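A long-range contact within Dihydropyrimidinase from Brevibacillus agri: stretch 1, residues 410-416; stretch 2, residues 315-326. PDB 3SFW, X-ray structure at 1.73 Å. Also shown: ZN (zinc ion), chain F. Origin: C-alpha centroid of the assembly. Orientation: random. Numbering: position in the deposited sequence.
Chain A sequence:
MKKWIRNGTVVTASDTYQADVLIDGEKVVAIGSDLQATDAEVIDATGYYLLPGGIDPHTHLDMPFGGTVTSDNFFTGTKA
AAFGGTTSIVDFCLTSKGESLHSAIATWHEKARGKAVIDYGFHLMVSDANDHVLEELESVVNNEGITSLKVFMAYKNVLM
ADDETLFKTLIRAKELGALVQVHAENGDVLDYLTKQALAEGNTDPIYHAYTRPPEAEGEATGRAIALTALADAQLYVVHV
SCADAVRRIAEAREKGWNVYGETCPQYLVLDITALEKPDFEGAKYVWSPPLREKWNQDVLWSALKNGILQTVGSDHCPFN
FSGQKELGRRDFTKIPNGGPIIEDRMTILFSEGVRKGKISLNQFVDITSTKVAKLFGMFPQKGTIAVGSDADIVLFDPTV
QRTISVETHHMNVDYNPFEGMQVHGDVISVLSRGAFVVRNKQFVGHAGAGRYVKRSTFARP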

# COMPACT_ATOMS: atom_id res chain seq x y z
N HIS A 410 20.85 -2.45 -38.95
CA HIS A 410 21.22 -3.74 -39.56
C HIS A 410 20.14 -4.80 -39.40
O HIS A 410 20.31 -5.95 -39.88
CB HIS A 410 22.56 -4.21 -38.98
CG HIS A 410 23.66 -3.21 -39.13
ND1 HIS A 410 23.78 -2.12 -38.29
CD2 HIS A 410 24.66 -3.10 -40.05
CE1 HIS A 410 24.82 -1.39 -38.67
NE2 HIS A 410 25.34 -1.94 -39.76
N MET A 411 19.04 -4.46 -38.72
CA MET A 411 17.89 -5.38 -38.61
C MET A 411 17.24 -5.55 -39.99
O MET A 411 17.21 -4.59 -40.78
CB MET A 411 16.87 -4.85 -37.60
CG MET A 411 17.47 -4.76 -36.18
SD MET A 411 16.36 -3.92 -35.06
CE MET A 411 16.46 -2.21 -35.73
N ASN A 412 16.86 -6.78 -40.33
CA ASN A 412 16.28 -7.02 -41.65
C ASN A 412 14.80 -6.62 -41.64
O ASN A 412 13.92 -7.48 -41.71
CB ASN A 412 16.48 -8.48 -42.09
CG ASN A 412 16.15 -8.70 -43.57
OD1 ASN A 412 16.03 -7.72 -44.33
ND2 ASN A 412 15.85 -9.94 -43.93
N VAL A 413 14.53 -5.30 -41.58
CA VAL A 413 13.16 -4.78 -41.47
C VAL A 413 13.17 -3.38 -42.04
O VAL A 413 14.18 -2.70 -41.99
CB VAL A 413 12.70 -4.69 -39.98
CG1 VAL A 413 11.17 -4.61 -39.87
CG2 VAL A 413 13.20 -5.89 -39.21
N ASP A 414 12.03 -2.96 -42.62
CA ASP A 414 11.99 -1.71 -43.41
C ASP A 414 11.68 -0.45 -42.62
O ASP A 414 11.42 0.59 -43.23
CB ASP A 414 10.98 -1.83 -44.56
CG ASP A 414 9.58 -2.13 -44.08
OD1 ASP A 414 9.33 -2.08 -42.88
OD2 ASP A 414 8.66 -2.29 -44.93
N TYR A 415 11.72 -0.52 -41.30
CA TYR A 415 11.54 0.71 -40.53
C TYR A 415 12.22 0.54 -39.21
O TYR A 415 12.56 -0.58 -38.79
CB TYR A 415 10.04 1.09 -40.33
CG TYR A 415 9.28 0.24 -39.31
CD1 TYR A 415 8.84 -1.03 -39.63
CD2 TYR A 415 9.11 0.69 -37.99
CE1 TYR A 415 8.20 -1.84 -38.70
CE2 TYR A 415 8.43 -0.06 -37.06
CZ TYR A 415 7.97 -1.34 -37.42
OH TYR A 415 7.34 -2.12 -36.50
N ASN A 416 12.41 1.67 -38.54
CA ASN A 416 12.92 1.65 -37.16
C ASN A 416 11.98 2.49 -36.32
O ASN A 416 11.69 3.65 -36.69
CB ASN A 416 14.32 2.21 -37.16
CG ASN A 416 15.02 2.03 -35.82
OD1 ASN A 416 14.55 2.53 -34.80
ND2 ASN A 416 16.13 1.28 -35.82
ZN ZN F . 8.08 -11.51 -26.32
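Stretch 2 (315-326) DHCPFNFSGQKE

Stretch 2 runs past stretch 1 as a loop that leads into a short, weakly bonded helical turn at about 321-325, while stretch 1 has no regular structure. The backbones come closest at Val 413 and Asn 320, whose CA atoms lie 5.1 Å apart. Read from the N-terminal ends, the contacts follow the same broad order in both stretches, without a fixed register: Met 411 meets His 316, Val 413 meets Pro 318 through Asn 320, Asp 414 meets Asn 320 through Ser 322, and Tyr 415 meets Phe 319 through Phe 321 and also Lys 325.

The polar contacts centre on one carboxylate. Asp 414, with chi1 in p, points toward stretch 2 and receives two consecutive backbone amides: Phe 321 N donates to Asp 414 OD1 at 2.8 Å and Ser 322 N to Asp 414 OD2 at 3.0 Å, both nearly straight. Each carboxylate oxygen thus takes an NH that no carbonyl of stretch 2 accepts. The rule is reciprocal: Asp 414 N gives a weak hydrogen bond back to Asn 320 OD1 at 2.9 Å. Asn 320 is itself steadied by Gln 324 OE1, which accepts from Asn 320 N at 2.8 Å, and Lys 325 N bonds to Asn 320 O, also at 2.8 Å.

Apolar packing accompanies these bonds. Val 413 CG2 rests on Pro 318 CB at 3.3 Å, and Tyr 415 CD1 lies 4.0 Å from Phe 321 CB.

The Tyr 415 ring meets Phe 319 O at its edge, with Tyr 415 CE1 3.3 Å from that oxygen; Tyr 415 OH lies 3.5 Å from Lys 325 CE. A sulfur-aromatic contact brings Met 411 SD obliquely to His 316 CE1 at 3.5 Å.

Two waters complete the fit. Water 1 accepts from Phe 319 N and donates to Tyr 415 OH, each at 2.8 Å; water 2 accepts from Asn 320 ND2 at 3.1 Å and donates to Asn 412 O at 3.0 Å.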

# COMPACT_ATOMS: atom_id res chain seq x y z
N ASP A 315 12.39 -7.67 -26.49
CA ASP A 315 11.17 -8.26 -27.14
C ASP A 315 11.27 -8.02 -28.67
O ASP A 315 10.28 -7.67 -29.36
CB ASP A 315 9.82 -7.74 -26.55
CG ASP A 315 8.62 -8.60 -26.95
OD1 ASP A 315 8.83 -9.79 -27.33
OD2 ASP A 315 7.47 -8.05 -26.90
N HIS A 316 12.46 -8.25 -29.20
CA HIS A 316 12.66 -8.07 -30.66
C HIS A 316 11.75 -9.06 -31.39
O HIS A 316 11.91 -10.28 -31.25
CB HIS A 316 14.11 -8.38 -31.03
CG HIS A 316 14.43 -8.09 -32.46
ND1 HIS A 316 14.33 -6.82 -33.00
CD2 HIS A 316 14.86 -8.90 -33.46
CE1 HIS A 316 14.67 -6.86 -34.27
NE2 HIS A 316 14.98 -8.11 -34.58
N CYS A 317 10.83 -8.54 -32.21
CA CYS A 317 9.82 -9.42 -32.81
C CYS A 317 9.40 -8.66 -34.12
O CYS A 317 8.27 -8.18 -34.23
CB CYS A 317 8.66 -9.59 -31.81
SG CYS A 317 7.46 -10.91 -32.30
N PRO A 318 10.34 -8.53 -35.07
CA PRO A 318 10.17 -7.56 -36.16
C PRO A 318 9.26 -8.06 -37.30
O PRO A 318 9.33 -9.24 -37.70
CB PRO A 318 11.60 -7.34 -36.66
CG PRO A 318 12.23 -8.73 -36.45
CD PRO A 318 11.70 -9.11 -35.07
N PHE A 319 8.45 -7.15 -37.83
CA PHE A 319 7.70 -7.41 -39.07
C PHE A 319 7.81 -6.15 -39.91
O PHE A 319 7.64 -5.03 -39.39
CB PHE A 319 6.23 -7.64 -38.73
CG PHE A 319 5.99 -8.84 -37.85
CD1 PHE A 319 5.97 -10.13 -38.39
CD2 PHE A 319 5.80 -8.68 -36.47
CE1 PHE A 319 5.79 -11.26 -37.57
CE2 PHE A 319 5.57 -9.82 -35.62
CZ PHE A 319 5.52 -11.10 -36.19
N ASN A 320 8.08 -6.31 -41.20
CA ASN A 320 8.08 -5.17 -42.09
C ASN A 320 6.74 -4.43 -42.06
O ASN A 320 5.66 -5.02 -41.97
CB ASN A 320 8.36 -5.63 -43.53
CG ASN A 320 9.75 -6.13 -43.69
OD1 ASN A 320 10.69 -5.35 -43.64
ND2 ASN A 320 9.90 -7.45 -43.83
N PHE A 321 6.83 -3.12 -42.22
CA PHE A 321 5.65 -2.29 -42.36
C PHE A 321 4.93 -2.66 -43.65
O PHE A 321 3.72 -2.90 -43.65
CB PHE A 321 6.07 -0.83 -42.44
CG PHE A 321 4.89 0.12 -42.50
CD1 PHE A 321 3.87 0.04 -41.58
CD2 PHE A 321 4.82 1.09 -43.50
CE1 PHE A 321 2.80 0.92 -41.61
CE2 PHE A 321 3.75 1.99 -43.52
CZ PHE A 321 2.75 1.90 -42.58
N SER A 322 5.68 -2.74 -44.74
CA SER A 322 5.10 -3.17 -46.01
C SER A 322 4.85 -4.68 -46.01
O SER A 322 5.75 -5.50 -45.65
CB SER A 322 6.00 -2.77 -47.19
OG SER A 322 5.53 -3.35 -48.39
N GLY A 323 3.64 -5.07 -46.38
CA GLY A 323 3.33 -6.48 -46.50
C GLY A 323 2.89 -7.08 -45.18
O GLY A 323 1.75 -7.56 -45.05
N GLN A 324 3.79 -7.07 -44.17
CA GLN A 324 3.53 -7.82 -42.98
C GLN A 324 2.64 -7.04 -42.03
O GLN A 324 1.58 -7.51 -41.68
CB GLN A 324 4.86 -8.22 -42.28
CG GLN A 324 5.61 -9.28 -43.10
CD GLN A 324 6.85 -9.74 -42.40
OE1 GLN A 324 7.80 -8.96 -42.21
NE2 GLN A 324 6.86 -11.01 -42.00
N LYS A 325 3.04 -5.82 -41.64
CA LYS A 325 2.15 -5.08 -40.77
C LYS A 325 0.80 -4.83 -41.51
O LYS A 325 -0.25 -4.79 -40.88
CB LYS A 325 2.73 -3.72 -40.33
CG LYS A 325 3.92 -3.80 -39.30
CD LYS A 325 3.46 -4.26 -37.90
CE LYS A 325 4.65 -4.35 -36.89
NZ LYS A 325 4.13 -4.70 -35.54
N GLU A 326 0.88 -4.71 -42.83
CA GLU A 326 -0.32 -4.48 -43.68
C GLU A 326 -1.33 -5.62 -43.68
O GLU A 326 -2.49 -5.42 -44.03
CB GLU A 326 0.10 -4.16 -45.12
CG GLU A 326 0.94 -2.88 -45.26
CD GLU A 326 1.14 -2.51 -46.73
OE1 GLU A 326 1.91 -3.22 -47.44
OE2 GLU A 326 0.39 -1.62 -47.20
O HOH W 1 8.13 -4.80 -36.25
O HOH W 2 12.84 -8.43 -44.33